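Ent-copalyl diphosphate synthase (PDB 5BP8) belongs to the terpene cyclase family and is a mostly helical protein, part of whose chain is related to the C-terminal domain of squalene-hopene cyclases. Local coordinates at residues His191-Glu194 with Ala195-Asp199; Val239-Leu242 with Arg243-Ala247; Phe332-Gly336 with Tyr337-Phe341; Pro367-Ala370 with Gly371-Gly374; Thr435-Ala438 with Asp439-Gly443. All coordinates share one frame; numbering follows the deposited sequence.

Contact 1 of 5, residues His191-Glu194 with Ala195-Asp199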
loop_
_atom_site.group_PDB
_atom_site.type_symbol
_atom_site.label_atom_id
_atom_site.label_comp_id
_atom_site.label_asym_id
_atom_site.label_seq_id
_atom_site.Cartn_x
_atom_site.Cartn_y
_atom_site.Cartn_z
ATOM N N HIS A 191 4.691 7.731 10.098
ATOM C CA HIS A 191 3.473 7.348 9.402
ATOM C C HIS A 191 2.404 6.779 10.349
ATOM O O HIS A 191 1.206 6.802 10.000
ATOM C CB HIS A 191 3.816 6.299 8.340
ATOM C CG HIS A 191 2.697 6.023 7.395
ATOM N ND1 HIS A 191 2.309 6.917 6.430
ATOM C CD2 HIS A 191 1.864 4.959 7.275
ATOM C CE1 HIS A 191 1.284 6.427 5.756
ATOM N NE2 HIS A 191 0.996 5.237 6.250
ATOM N N THR A 192 2.829 6.286 11.527
ATOM C CA THR A 192 1.938 5.654 12.491
ATOM C C THR A 192 1.851 6.430 13.827
ATOM O O THR A 192 1.463 5.895 14.878
ATOM C CB THR A 192 2.268 4.154 12.660
ATOM O OG1 THR A 192 1.247 3.503 13.448
ATOM C CG2 THR A 192 3.541 3.922 13.264
ATOM N N LEU A 193 2.145 7.721 13.756
ATOM C CA LEU A 193 2.175 8.551 14.952
ATOM C C LEU A 193 0.878 8.436 15.778
ATOM O O LEU A 193 0.929 8.443 17.005
ATOM C CB LEU A 193 2.427 10.014 14.597
ATOM C CG LEU A 193 2.381 11.057 15.731
ATOM C CD1 LEU A 193 3.448 10.779 16.778
ATOM C CD2 LEU A 193 2.551 12.467 15.164
ATOM N N GLU A 194 -0.256 8.325 15.105
ATOM C CA GLU A 194 -1.580 8.342 15.801
ATOM C C GLU A 194 -1.780 7.152 16.718
ATOM O O GLU A 194 -2.633 7.165 17.598
ATOM C CB GLU A 194 -2.735 8.449 14.779
ATOM C CG GLU A 194 -3.174 7.142 14.114
ATOM C CD GLU A 194 -2.285 6.678 12.965
ATOM O OE1 GLU A 194 -1.213 7.302 12.711
ATOM O OE2 GLU A 194 -2.683 5.686 12.296
ATOM N N ALA A 195 -1.021 6.083 16.488
ATOM C CA ALA A 195 -1.034 4.939 17.386
ATOM C C ALA A 195 -0.284 5.230 18.678
ATOM O O ALA A 195 -0.631 4.693 19.720
ATOM C CB ALA A 195 -0.412 3.740 16.717
ATOM N N VAL A 196 0.740 6.066 18.583
ATOM C CA VAL A 196 1.550 6.451 19.705
ATOM C C VAL A 196 0.811 7.469 20.570
ATOM O O VAL A 196 0.815 7.348 21.801
ATOM C CB VAL A 196 2.904 7.007 19.221
ATOM C CG1 VAL A 196 3.773 7.408 20.388
ATOM C CG2 VAL A 196 3.621 5.966 18.357
ATOM N N THR A 197 0.154 8.430 19.937
ATOM C CA THR A 197 -0.547 9.480 20.632
ATOM C C THR A 197 -1.664 10.030 19.785
ATOM O O THR A 197 -1.510 10.125 18.580
ATOM C CB THR A 197 0.398 10.654 21.035
ATOM O OG1 THR A 197 -0.352 11.653 21.767
ATOM C CG2 THR A 197 1.040 11.300 19.834
ATOM N N ARG A 198 -2.775 10.393 20.430
ATOM C CA ARG A 198 -3.890 11.026 19.746
ATOM C C ARG A 198 -3.636 12.494 19.488
ATOM O O ARG A 198 -4.315 13.098 18.654
ATOM C CB ARG A 198 -5.178 10.904 20.581
ATOM C CG ARG A 198 -5.623 9.473 20.773
ATOM C CD ARG A 198 -6.860 9.432 21.640
ATOM N NE ARG A 198 -7.968 10.080 20.965
ATOM C CZ ARG A 198 -8.896 9.449 20.245
ATOM N NH1 ARG A 198 -8.864 8.128 20.057
ATOM N NH2 ARG A 198 -9.860 10.146 19.691
ATOM N N ASP A 199 -2.709 13.075 20.251
ATOM C CA ASP A 199 -2.454 14.501 20.224
ATOM C C ASP A 199 -1.061 14.733 20.771
ATOM O O ASP A 199 -0.854 14.742 21.968
ATOM C CB ASP A 199 -3.511 15.242 21.060
ATOM C CG ASP A 199 -3.357 16.739 21.029
ATOM O OD1 ASP A 199 -2.266 17.251 20.715
ATOM O OD2 ASP A 199 -4.349 17.441 21.379
HETATM O O HOH W 1 -2.727 6.720 20.403
#
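The flat carboxylate of Glu194 curls back beside the backbone of Ala195. Ala195 N lies off one face of the carboxylate, 3.8 Å from Glu194 CD. Two bends put it there: CG sits between the backbone N and the carbonyl carbon (chi1 82°), and the chain folds again at chi2 (-80°). At the far end, OE2 is held by Tyr32 and forms a salt bridge with Lys498.

The backbone makes a short helical turn. Leu193 O takes two bonds, from Val196 N at 2.9 Å and from Thr197 N at 3.0 Å. Ala195 N bonds to Thr192 O at 3.0 Å. Leu193 and Thr197 run side by side and touch through Leu193 CD1 and Thr197 CG2 at 3.9 Å. Thr197 OG1 accepts from Asp199 N at 3.1 Å, an ST turn. The Arg198 guanidinium forms salt bridges with Glu80 and Asp137. A water bonds to Glu194 O at 2.8 Å and more weakly to Ala195 O.

In the fold, Leu193 and Glu194 pack on helix 221-228, while Thr192 and Ala195 pack on helix 127-144. This short turn therefore joins the two helices.

Thr192 OG1 is buried beside Ala195 CB, 3.7 Å away, and finds no polar partner. The Glu194 carboxylate is buried too, but the nearby lysine charge and the tyrosine hydroxyl probably stabilise it as an anion.

Contact 2 of 5, residues Val239-Leu242 with Arg243-Ala247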
loop_
_atom_site.group_PDB
_atom_site.type_symbol
_atom_site.label_atom_id
_atom_site.label_comp_id
_atom_site.label_asym_id
_atom_site.label_seq_id
_atom_site.Cartn_x
_atom_site.Cartn_y
_atom_site.Cartn_z
ATOM N N VAL A 239 -2.934 21.580 8.252
ATOM C CA VAL A 239 -4.350 21.776 8.044
ATOM C C VAL A 239 -4.688 21.828 6.560
ATOM O O VAL A 239 -5.678 21.238 6.138
ATOM C CB VAL A 239 -4.869 23.033 8.790
ATOM C CG1 VAL A 239 -6.301 23.332 8.390
ATOM C CG2 VAL A 239 -4.790 22.805 10.290
ATOM N N ALA A 240 -3.857 22.504 5.754
ATOM C CA ALA A 240 -4.078 22.587 4.328
ATOM C C ALA A 240 -3.936 21.211 3.675
ATOM O O ALA A 240 -4.692 20.864 2.752
ATOM C CB ALA A 240 -3.086 23.551 3.691
ATOM N N TYR A 241 -2.956 20.433 4.134
ATOM C CA TYR A 241 -2.818 19.059 3.620
ATOM C C TYR A 241 -4.092 18.249 3.875
ATOM O O TYR A 241 -4.649 17.663 2.938
ATOM C CB TYR A 241 -1.618 18.415 4.260
ATOM C CG TYR A 241 -1.497 16.916 4.118
ATOM C CD1 TYR A 241 -1.026 16.335 2.953
ATOM C CD2 TYR A 241 -1.785 16.085 5.210
ATOM C CE1 TYR A 241 -0.892 14.926 2.846
ATOM C CE2 TYR A 241 -1.630 14.717 5.122
ATOM C CZ TYR A 241 -1.194 14.143 3.960
ATOM O OH TYR A 241 -1.027 12.778 3.942
ATOM N N LEU A 242 -4.577 18.240 5.118
ATOM C CA LEU A 242 -5.804 17.497 5.455
ATOM C C LEU A 242 -6.993 17.988 4.634
ATOM O O LEU A 242 -7.772 17.172 4.099
ATOM C CB LEU A 242 -6.104 17.565 6.953
ATOM C CG LEU A 242 -5.141 16.764 7.813
ATOM C CD1 LEU A 242 -5.488 16.903 9.289
ATOM C CD2 LEU A 242 -5.154 15.297 7.401
ATOM N N ARG A 243 -7.134 19.317 4.509
ATOM C CA ARG A 243 -8.210 19.873 3.689
ATOM C C ARG A 243 -8.114 19.417 2.239
ATOM O O ARG A 243 -9.114 19.009 1.647
ATOM C CB ARG A 243 -8.240 21.404 3.786
ATOM C CG ARG A 243 -8.670 21.883 5.169
ATOM C CD ARG A 243 -8.443 23.379 5.380
ATOM N NE ARG A 243 -9.126 23.880 6.575
ATOM C CZ ARG A 243 -9.003 25.114 7.075
ATOM N NH1 ARG A 243 -8.220 26.024 6.499
ATOM N NH2 ARG A 243 -9.671 25.441 8.169
ATOM N N ASP A 244 -6.923 19.497 1.670
ATOM C CA ASP A 244 -6.730 19.102 0.263
ATOM C C ASP A 244 -7.051 17.634 0.044
ATOM O O ASP A 244 -7.707 17.259 -0.932
ATOM C CB ASP A 244 -5.310 19.367 -0.195
ATOM C CG ASP A 244 -5.018 20.850 -0.432
ATOM O OD1 ASP A 244 -5.979 21.649 -0.593
ATOM O OD2 ASP A 244 -3.819 21.198 -0.445
ATOM N N VAL A 245 -6.569 16.794 0.949
ATOM C CA VAL A 245 -6.734 15.356 0.771
ATOM C C VAL A 245 -8.211 14.974 0.834
ATOM O O VAL A 245 -8.721 14.272 -0.052
ATOM C CB VAL A 245 -5.904 14.577 1.803
ATOM C CG1 VAL A 245 -6.238 13.093 1.772
ATOM C CG2 VAL A 245 -4.419 14.795 1.576
ATOM N N GLN A 246 -8.928 15.466 1.838
ATOM C CA GLN A 246 -10.329 15.092 1.994
ATOM C C GLN A 246 -11.170 15.638 0.824
ATOM O O GLN A 246 -12.089 14.946 0.314
ATOM C CB GLN A 246 -10.879 15.492 3.381
ATOM C CG GLN A 246 -11.172 16.966 3.604
ATOM C CD GLN A 246 -12.473 17.416 2.966
ATOM O OE1 GLN A 246 -13.439 16.661 2.869
ATOM N NE2 GLN A 246 -12.511 18.673 2.547
ATOM N N ALA A 247 -10.826 16.852 0.372
ATOM C CA ALA A 247 -11.544 17.499 -0.719
ATOM C C ALA A 247 -11.442 16.711 -2.002
ATOM O O ALA A 247 -12.413 16.603 -2.768
ATOM C CB ALA A 247 -11.029 18.918 -0.921
#
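Val239-Leu242 and Arg243-Ala247 are consecutive turns of helix 237-249. Four backbone bonds join them, each from an N-H to the carbonyl four residues earlier. Asp244 N bonds to Ala240 O at 2.8 Å, and Gln246 N bonds to Leu242 O at 3.1 Å. The N-H angles lie between 160° and 170°, as expected of a regular helix.

The side chains pair in the same i to i+4 spacing. Tyr241 and Val245 lie alongside one another, pointing the same way. Val245 CG2 sits over one face of the phenol, 4.0 Å from the centroid of the Tyr241 ring and shifted toward its rim, a CH-pi contact. Tyr241 CG is anti to the backbone N (chi1 166°), and the hydroxyl ends on Thr257 O. On another side, Val239 CG1 lies over one face of the Arg243 guanidinium, 3.4 Å from Arg243 NE, in the conformer given. Arg243 has two conformers, so this second pairing is less certain.

Tyr241 and Leu242 also pack on helix 221-228, and Val245 touches Val253. Ala240, Arg243 and Asp244 are exposed. This is a typical amphipathic alpha helix, with one side turned into the protein core and the other to solvent.

Contact 3 of 5, residues Phe332-Gly336 with Tyr337-Phe341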
loop_
_atom_site.group_PDB
_atom_site.type_symbol
_atom_site.label_atom_id
_atom_site.label_comp_id
_atom_site.label_asym_id
_atom_site.label_seq_id
_atom_site.Cartn_x
_atom_site.Cartn_y
_atom_site.Cartn_z
ATOM N N PHE A 332 21.947 -1.209 1.619
ATOM C CA PHE A 332 20.938 -2.194 2.030
ATOM C C PHE A 332 21.405 -3.644 1.824
ATOM O O PHE A 332 20.613 -4.600 2.012
ATOM C CB PHE A 332 19.652 -1.960 1.225
ATOM C CG PHE A 332 19.059 -0.599 1.403
ATOM C CD1 PHE A 332 18.118 -0.358 2.400
ATOM C CD2 PHE A 332 19.419 0.442 0.564
ATOM C CE1 PHE A 332 17.557 0.901 2.556
ATOM C CE2 PHE A 332 18.863 1.710 0.711
ATOM C CZ PHE A 332 17.939 1.938 1.711
ATOM N N ARG A 333 22.672 -3.838 1.445
ATOM C CA ARG A 333 23.196 -5.191 1.263
ATOM C C ARG A 333 23.286 -5.894 2.610
ATOM O O ARG A 333 23.758 -5.319 3.581
ATOM C CB ARG A 333 24.576 -5.160 0.578
ATOM C CG ARG A 333 25.123 -6.545 0.226
ATOM C CD ARG A 333 26.642 -6.603 0.348
ATOM N NE ARG A 333 27.322 -5.931 -0.764
ATOM C CZ ARG A 333 28.084 -4.832 -0.671
ATOM N NH1 ARG A 333 28.306 -4.222 0.496
ATOM N NH2 ARG A 333 28.641 -4.336 -1.771
ATOM N N ARG A 334 22.826 -7.142 2.663
ATOM C CA ARG A 334 22.923 -7.962 3.859
ATOM C C ARG A 334 23.553 -9.291 3.449
ATOM O O ARG A 334 24.020 -9.429 2.309
ATOM C CB ARG A 334 21.536 -8.164 4.484
ATOM C CG ARG A 334 20.823 -6.842 4.823
ATOM C CD ARG A 334 21.550 -6.097 5.947
ATOM N NE ARG A 334 20.940 -4.820 6.302
ATOM C CZ ARG A 334 21.364 -3.621 5.898
ATOM N NH1 ARG A 334 22.410 -3.485 5.095
ATOM N NH2 ARG A 334 20.717 -2.533 6.285
ATOM N N ASP A 335 23.567 -10.254 4.365
ATOM C CA ASP A 335 24.163 -11.581 4.097
ATOM C C ASP A 335 23.225 -12.505 3.305
ATOM O O ASP A 335 22.394 -13.194 3.865
ATOM C CB ASP A 335 24.570 -12.254 5.408
ATOM C CG ASP A 335 25.410 -13.515 5.194
ATOM O OD1 ASP A 335 26.022 -13.675 4.117
ATOM O OD2 ASP A 335 25.456 -14.349 6.114
ATOM N N GLY A 336 23.393 -12.500 1.993
ATOM C CA GLY A 336 22.640 -13.349 1.062
ATOM C C GLY A 336 21.516 -12.667 0.286
ATOM O O GLY A 336 20.915 -13.274 -0.603
ATOM N N TYR A 337 21.241 -11.402 0.604
ATOM C CA TYR A 337 20.050 -10.710 0.082
ATOM C C TYR A 337 20.134 -9.232 0.467
ATOM O O TYR A 337 21.068 -8.824 1.135
ATOM C CB TYR A 337 18.773 -11.353 0.673
ATOM C CG TYR A 337 18.582 -10.989 2.115
ATOM C CD1 TYR A 337 19.351 -11.582 3.104
ATOM C CD2 TYR A 337 17.686 -9.984 2.494
ATOM C CE1 TYR A 337 19.234 -11.194 4.427
ATOM C CE2 TYR A 337 17.568 -9.591 3.814
ATOM C CZ TYR A 337 18.338 -10.206 4.777
ATOM O OH TYR A 337 18.237 -9.842 6.097
ATOM N N PHE A 338 19.138 -8.437 0.061
ATOM C CA PHE A 338 19.088 -7.026 0.397
ATOM C C PHE A 338 17.902 -6.728 1.290
ATOM O O PHE A 338 16.821 -7.282 1.075
ATOM C CB PHE A 338 18.971 -6.181 -0.874
ATOM C CG PHE A 338 20.273 -6.016 -1.613
ATOM C CD1 PHE A 338 20.853 -7.103 -2.287
ATOM C CD2 PHE A 338 20.910 -4.795 -1.643
ATOM C CE1 PHE A 338 22.051 -6.951 -2.956
ATOM C CE2 PHE A 338 22.125 -4.643 -2.301
ATOM C CZ PHE A 338 22.688 -5.721 -2.956
ATOM N N SER A 339 18.090 -5.855 2.267
ATOM C CA SER A 339 16.955 -5.399 3.076
ATOM C C SER A 339 16.211 -4.284 2.347
ATOM O O SER A 339 16.750 -3.666 1.435
ATOM C CB SER A 339 17.393 -4.888 4.438
ATOM O OG SER A 339 18.202 -3.737 4.287
ATOM N N CYS A 340 14.969 -4.029 2.764
ATOM C CA CYS A 340 14.150 -2.987 2.135
ATOM C C CYS A 340 14.329 -1.665 2.876
ATOM O O CYS A 340 14.619 -0.608 2.274
ATOM C CB CYS A 340 12.670 -3.394 2.096
ATOM S SG CYS A 340 11.656 -2.194 1.181
ATOM N N PHE A 341 14.210 -1.734 4.199
ATOM C CA PHE A 341 14.594 -0.625 5.059
ATOM C C PHE A 341 15.893 -1.012 5.737
ATOM O O PHE A 341 16.373 -2.158 5.613
ATOM C CB PHE A 341 13.479 -0.281 6.044
ATOM C CG PHE A 341 12.324 0.429 5.410
ATOM C CD1 PHE A 341 11.303 -0.286 4.779
ATOM C CD2 PHE A 341 12.250 1.815 5.418
ATOM C CE1 PHE A 341 10.248 0.371 4.181
ATOM C CE2 PHE A 341 11.196 2.472 4.813
ATOM C CZ PHE A 341 10.180 1.758 4.215
#
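Arg334 can be followed from its CB, which rests over one face of the Tyr337 ring. The Arg334 CB to Tyr337 centroid distance is 4.0 Å, which makes a CH-pi contact. From there the chain bends at chi2 (-67°) and turns along the opposite segment. CG passes Ser339 CB at 4.0 Å. NE passes beside the Ser339 side chain, and one face of the guanidinium then lies toward Ser339 OG. Arg334 NH2 is 3.4 Å from Ser339 OG, but the angle is too poor for a bond. The hydroxyl instead donates to Phe341 O. At the tip, Arg334 NH1 bonds to Arg333 O at 2.7 Å, in the guanidinium plane, and also to His331 O; NH2 reaches Gly342 O.

The backbone forms a hairpin-like reversal with a single antiparallel bridge, in the loop between helices 307-319 and 349-365. Arg333 and Phe338 are the bridged pair, a non-hydrogen-bonded one. It is flanked by Ser339 N to Phe332 O at 2.8 Å and Arg334 N to Tyr337 O at 2.9 Å. The chain reverses through Asp335 and Gly336, and Gly336 has a positive phi of 103°.

Phe338 presents a ring face to Arg333 CA, whose distance to the Phe338 centroid is 4.0 Å. The Arg333 chain slants over that ring before its end leaves for a salt bridge with Glu376. The Phe332 ring lies beside Ser339-Phe341, and its CE1 comes within 3.3 Å of Cys340 O. The Tyr337 ring also meets Trp383, with the planes about 20° apart, while Tyr337 N is buried without a polar partner.

Contact 4 of 5, residues Pro367-Ala370 with Gly371-Gly374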
loop_
_atom_site.group_PDB
_atom_site.type_symbol
_atom_site.label_atom_id
_atom_site.label_comp_id
_atom_site.label_asym_id
_atom_site.label_seq_id
_atom_site.Cartn_x
_atom_site.Cartn_y
_atom_site.Cartn_z
ATOM N N PRO A 367 28.238 -1.849 -19.330
ATOM C CA PRO A 367 28.984 -3.101 -19.197
ATOM C C PRO A 367 30.283 -2.976 -18.404
ATOM O O PRO A 367 30.696 -3.944 -17.798
ATOM C CB PRO A 367 29.263 -3.535 -20.646
ATOM C CG PRO A 367 28.439 -2.663 -21.522
ATOM C CD PRO A 367 27.998 -1.464 -20.731
ATOM N N ASP A 368 30.915 -1.801 -18.395
ATOM C CA ASP A 368 32.124 -1.569 -17.578
ATOM C C ASP A 368 31.892 -1.729 -16.066
ATOM O O ASP A 368 32.850 -1.948 -15.301
ATOM C CB ASP A 368 32.739 -0.173 -17.870
ATOM C CG ASP A 368 33.362 -0.066 -19.282
ATOM O OD1 ASP A 368 33.457 -1.076 -19.993
ATOM O OD2 ASP A 368 33.748 1.047 -19.690
ATOM N N ASP A 369 30.631 -1.599 -15.623
ATOM C CA ASP A 369 30.293 -1.804 -14.209
ATOM C C ASP A 369 29.913 -3.237 -13.864
ATOM O O ASP A 369 29.522 -3.500 -12.725
ATOM C CB ASP A 369 29.160 -0.842 -13.784
ATOM C CG ASP A 369 29.632 0.585 -13.668
ATOM O OD1 ASP A 369 30.851 0.804 -13.822
ATOM O OD2 ASP A 369 28.809 1.506 -13.411
ATOM N N ALA A 370 30.062 -4.174 -14.807
ATOM C CA ALA A 370 29.670 -5.559 -14.560
ATOM C C ALA A 370 30.340 -6.166 -13.325
ATOM O O ALA A 370 29.711 -6.939 -12.605
ATOM C CB ALA A 370 29.908 -6.439 -15.788
ATOM N N GLY A 371 31.593 -5.801 -13.057
ATOM C CA GLY A 371 32.281 -6.295 -11.857
ATOM C C GLY A 371 31.788 -5.649 -10.577
ATOM O O GLY A 371 31.783 -6.268 -9.515
ATOM N N ARG A 372 31.374 -4.395 -10.672
ATOM C CA ARG A 372 30.900 -3.654 -9.519
ATOM C C ARG A 372 29.670 -4.329 -8.854
ATOM O O ARG A 372 29.553 -4.341 -7.626
ATOM C CB ARG A 372 30.534 -2.249 -9.967
ATOM C CG ARG A 372 30.597 -1.188 -8.897
ATOM C CD ARG A 372 30.526 0.165 -9.582
ATOM N NE ARG A 372 30.348 1.251 -8.637
ATOM C CZ ARG A 372 31.308 1.773 -7.874
ATOM N NH1 ARG A 372 32.561 1.311 -7.917
ATOM N NH2 ARG A 372 31.004 2.770 -7.049
ATOM N N TYR A 373 28.776 -4.901 -9.666
ATOM C CA TYR A 373 27.491 -5.432 -9.146
ATOM C C TYR A 373 27.225 -6.895 -9.494
ATOM O O TYR A 373 26.243 -7.499 -9.031
ATOM C CB TYR A 373 26.338 -4.562 -9.655
ATOM C CG TYR A 373 26.562 -3.080 -9.461
ATOM C CD1 TYR A 373 26.552 -2.511 -8.190
ATOM C CD2 TYR A 373 26.798 -2.243 -10.549
ATOM C CE1 TYR A 373 26.770 -1.152 -8.013
ATOM C CE2 TYR A 373 27.003 -0.892 -10.380
ATOM C CZ TYR A 373 26.985 -0.353 -9.110
ATOM O OH TYR A 373 27.217 1.001 -8.968
ATOM N N GLY A 374 28.124 -7.489 -10.285
ATOM C CA GLY A 374 27.893 -8.794 -10.879
ATOM C C GLY A 374 27.590 -9.825 -9.834
ATOM O O GLY A 374 26.624 -10.575 -9.970
HETATM O O HOH W 2 33.250 -2.940 -12.717
HETATM O O HOH W 3 33.717 -5.234 -15.241
#
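Asp369 and Ala370 carry the direct contacts with Gly371-Gly374. The turn begins helix 370-386, in the region related to squalene-hopene cyclases. Before them, Pro367 O accepts from Ala370 N at 3.1 Å and tightens the approach into a 3-10 turn. Asp368 O is linked to the helix start by two waters. One water donates to Asp368 O at 2.8 Å and weakly accepts from Arg372 N. A second accepts from Gly371 N at 3.1 Å and donates weakly to the same Asp368 O.

Asp369 follows at the N-cap position. Its carbonyl receives weak bonds from Arg372 N, at 2.9 Å but strongly bent, and from Tyr373 N at 3.4 Å. Its side chain makes no capping bond. With CG anti to the carbonyl carbon (chi1 -72°), the carboxylate lies toward Arg325, in a salt bridge, and His362. Asp369 CB meets the Tyr373 ring at CE2, 4.0 Å away. Ala370 comes last, and Ala370 O takes a weak bond from Gly374 N at 2.9 Å.

Outside the two segments, Asp327 bonds to both Arg372, as a salt bridge, and the Tyr373 hydroxyl. Arg372 CB lies over one face of the Tyr373 ring, and the His362 ring meets it nearly perpendicular. Tyr373 also packs against helix 349-365.

Every direct bond between the two segments is weak, and water serves two of the first helical N-H groups. The acidic side chains would probably offset the closeness of Arg325 to Arg372. The negative charge of Asp369 beside a helix start should also be favourable.

Contact 5 of 5, residues Thr435-Ala438 with Asp439-Gly443. With SO4 (sulfate ion), chain F.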
loop_
_atom_site.group_PDB
_atom_site.type_symbol
_atom_site.label_atom_id
_atom_site.label_comp_id
_atom_site.label_asym_id
_atom_site.label_seq_id
_atom_site.Cartn_x
_atom_site.Cartn_y
_atom_site.Cartn_z
ATOM N N THR A 435 -3.983 -21.495 -11.447
ATOM C CA THR A 435 -4.780 -20.641 -10.551
ATOM C C THR A 435 -5.761 -19.723 -11.262
ATOM O O THR A 435 -6.526 -18.996 -10.603
ATOM C CB THR A 435 -3.862 -19.759 -9.686
ATOM O OG1 THR A 435 -2.972 -19.013 -10.516
ATOM C CG2 THR A 435 -3.078 -20.594 -8.681
ATOM N N GLN A 436 -5.753 -19.735 -12.596
ATOM C CA GLN A 436 -6.668 -18.883 -13.347
ATOM C C GLN A 436 -8.130 -19.226 -13.043
ATOM O O GLN A 436 -8.486 -20.390 -12.946
ATOM C CB GLN A 436 -6.385 -18.980 -14.848
ATOM C CG GLN A 436 -7.105 -17.938 -15.664
ATOM C CD GLN A 436 -6.679 -17.928 -17.108
ATOM O OE1 GLN A 436 -6.156 -18.926 -17.638
ATOM N NE2 GLN A 436 -6.861 -16.786 -17.753
ATOM N N ARG A 437 -8.954 -18.198 -12.839
ATOM C CA ARG A 437 -10.367 -18.390 -12.559
ATOM C C ARG A 437 -11.115 -18.703 -13.851
ATOM O O ARG A 437 -10.609 -18.478 -14.949
ATOM C CB ARG A 437 -10.976 -17.168 -11.864
ATOM C CG ARG A 437 -10.372 -16.939 -10.488
ATOM C CD ARG A 437 -10.756 -15.592 -9.896
ATOM N NE ARG A 437 -10.309 -15.485 -8.505
ATOM C CZ ARG A 437 -10.993 -15.922 -7.449
ATOM N NH1 ARG A 437 -12.215 -16.495 -7.590
ATOM N NH2 ARG A 437 -10.473 -15.771 -6.230
ATOM N N ALA A 438 -12.342 -19.219 -13.703
ATOM C CA ALA A 438 -13.109 -19.722 -14.862
ATOM C C ALA A 438 -13.409 -18.636 -15.872
ATOM O O ALA A 438 -13.507 -18.924 -17.055
ATOM C CB ALA A 438 -14.417 -20.355 -14.401
ATOM N N ASP A 439 -13.564 -17.394 -15.410
ATOM C CA ASP A 439 -13.826 -16.265 -16.315
ATOM C C ASP A 439 -12.553 -15.640 -16.950
ATOM O O ASP A 439 -12.627 -14.625 -17.637
ATOM C CB ASP A 439 -14.658 -15.210 -15.601
ATOM C CG ASP A 439 -13.887 -14.497 -14.487
ATOM O OD1 ASP A 439 -12.744 -14.889 -14.191
ATOM O OD2 ASP A 439 -14.430 -13.542 -13.910
ATOM N N GLY A 440 -11.394 -16.258 -16.726
ATOM C CA GLY A 440 -10.143 -15.765 -17.284
ATOM C C GLY A 440 -9.355 -14.839 -16.376
ATOM O O GLY A 440 -8.188 -14.538 -16.662
ATOM N N SER A 441 -9.983 -14.358 -15.302
ATOM C CA SER A 441 -9.315 -13.481 -14.351
ATOM C C SER A 441 -8.438 -14.241 -13.372
ATOM O O SER A 441 -8.425 -15.461 -13.322
ATOM C CB SER A 441 -10.351 -12.671 -13.575
ATOM O OG SER A 441 -11.038 -13.498 -12.628
ATOM N N TRP A 442 -7.658 -13.487 -12.598
ATOM C CA TRP A 442 -6.979 -14.029 -11.442
ATOM C C TRP A 442 -7.228 -13.083 -10.285
ATOM O O TRP A 442 -7.441 -11.880 -10.483
ATOM C CB TRP A 442 -5.475 -14.095 -11.631
ATOM C CG TRP A 442 -4.878 -15.213 -12.475
ATOM C CD1 TRP A 442 -4.323 -16.373 -12.027
ATOM C CD2 TRP A 442 -4.707 -15.205 -13.890
ATOM N NE1 TRP A 442 -3.791 -17.095 -13.082
ATOM C CE2 TRP A 442 -4.019 -16.395 -14.239
ATOM C CE3 TRP A 442 -5.023 -14.284 -14.895
ATOM C CZ2 TRP A 442 -3.680 -16.700 -15.543
ATOM C CZ3 TRP A 442 -4.677 -14.593 -16.201
ATOM C CH2 TRP A 442 -4.022 -15.802 -16.510
ATOM N N GLY A 443 -7.169 -13.636 -9.080
ATOM C CA GLY A 443 -7.092 -12.838 -7.894
ATOM C C GLY A 443 -7.304 -13.641 -6.633
ATOM O O GLY A 443 -7.903 -14.724 -6.670
HETATM S S SO4 F . -14.324 -18.422 -10.763
HETATM O O1 SO4 F . -13.420 -19.615 -10.937
HETATM O O2 SO4 F . -14.482 -17.639 -12.065
HETATM O O3 SO4 F . -13.864 -17.485 -9.702
HETATM O O4 SO4 F . -15.689 -18.892 -10.415
HETATM O O HOH W 4 -6.865 -16.688 -9.165
#
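Gly443 O is gripped by two nitrogens of one guanidinium: Arg437 NH2 at 2.8 Å and Arg437 NE at 3.1 Å. Both reach it from the same face of the carbonyl, and the oxygen lies in the guanidinium plane. The third nitrogen, Arg437 NH1, bonds to sulfate O3 at 2.9 Å. Ala438 N adds a straight bond to sulfate O1 at 3.0 Å. The ion probably came from the crystallisation liquor.

The backbone reverses in a type I turn from Arg437 to Gly440, and Arg437 N bonds to Ser441 O beyond it. Asp439 OD1 accepts from Ser441 N, an Asx turn, and from Ser441 OG at 2.7 Å through its syn lone pair.

Gln436 stretches out over one face of the Trp442 indole, with amide and ring planes only 13° apart. CG anti to the backbone N (chi1 -169°) and an extended chain beyond it lay the amide along the ring. Gln436 NE2 then donates to Gly440 O at 2.8 Å, almost straight, and OE1 is held by Ser474. Trp442 NE1 bonds to Ala432 O, in the last turn of helix 422-435.

A glutamine stacked on the tryptophan of a Gly-Ser-Trp sequence, after a helix, is consistent with the QW motif of squalene-hopene cyclase relatives.

In the fold
All five contacts are local and follow one another along the chain without touching. Contacts 3 and 4 lie before and after helix 349-365 in the chain, with nearest atoms about 6 Å apart. Helix 370-386 ties them together: it begins in contact 4, and its Glu376 and Ile380 meet the chain reversal of contact 3. Contacts 1 and 2 have centres about 18 Å apart, and both pack on helix 221-228. Contact 5 stands apart with its sulfate. Its centre is about 40 Å from that of contact 1 and about 41 Å from that of contact 4, although contacts 4 and 5 share the region related to squalene-hopene cyclases.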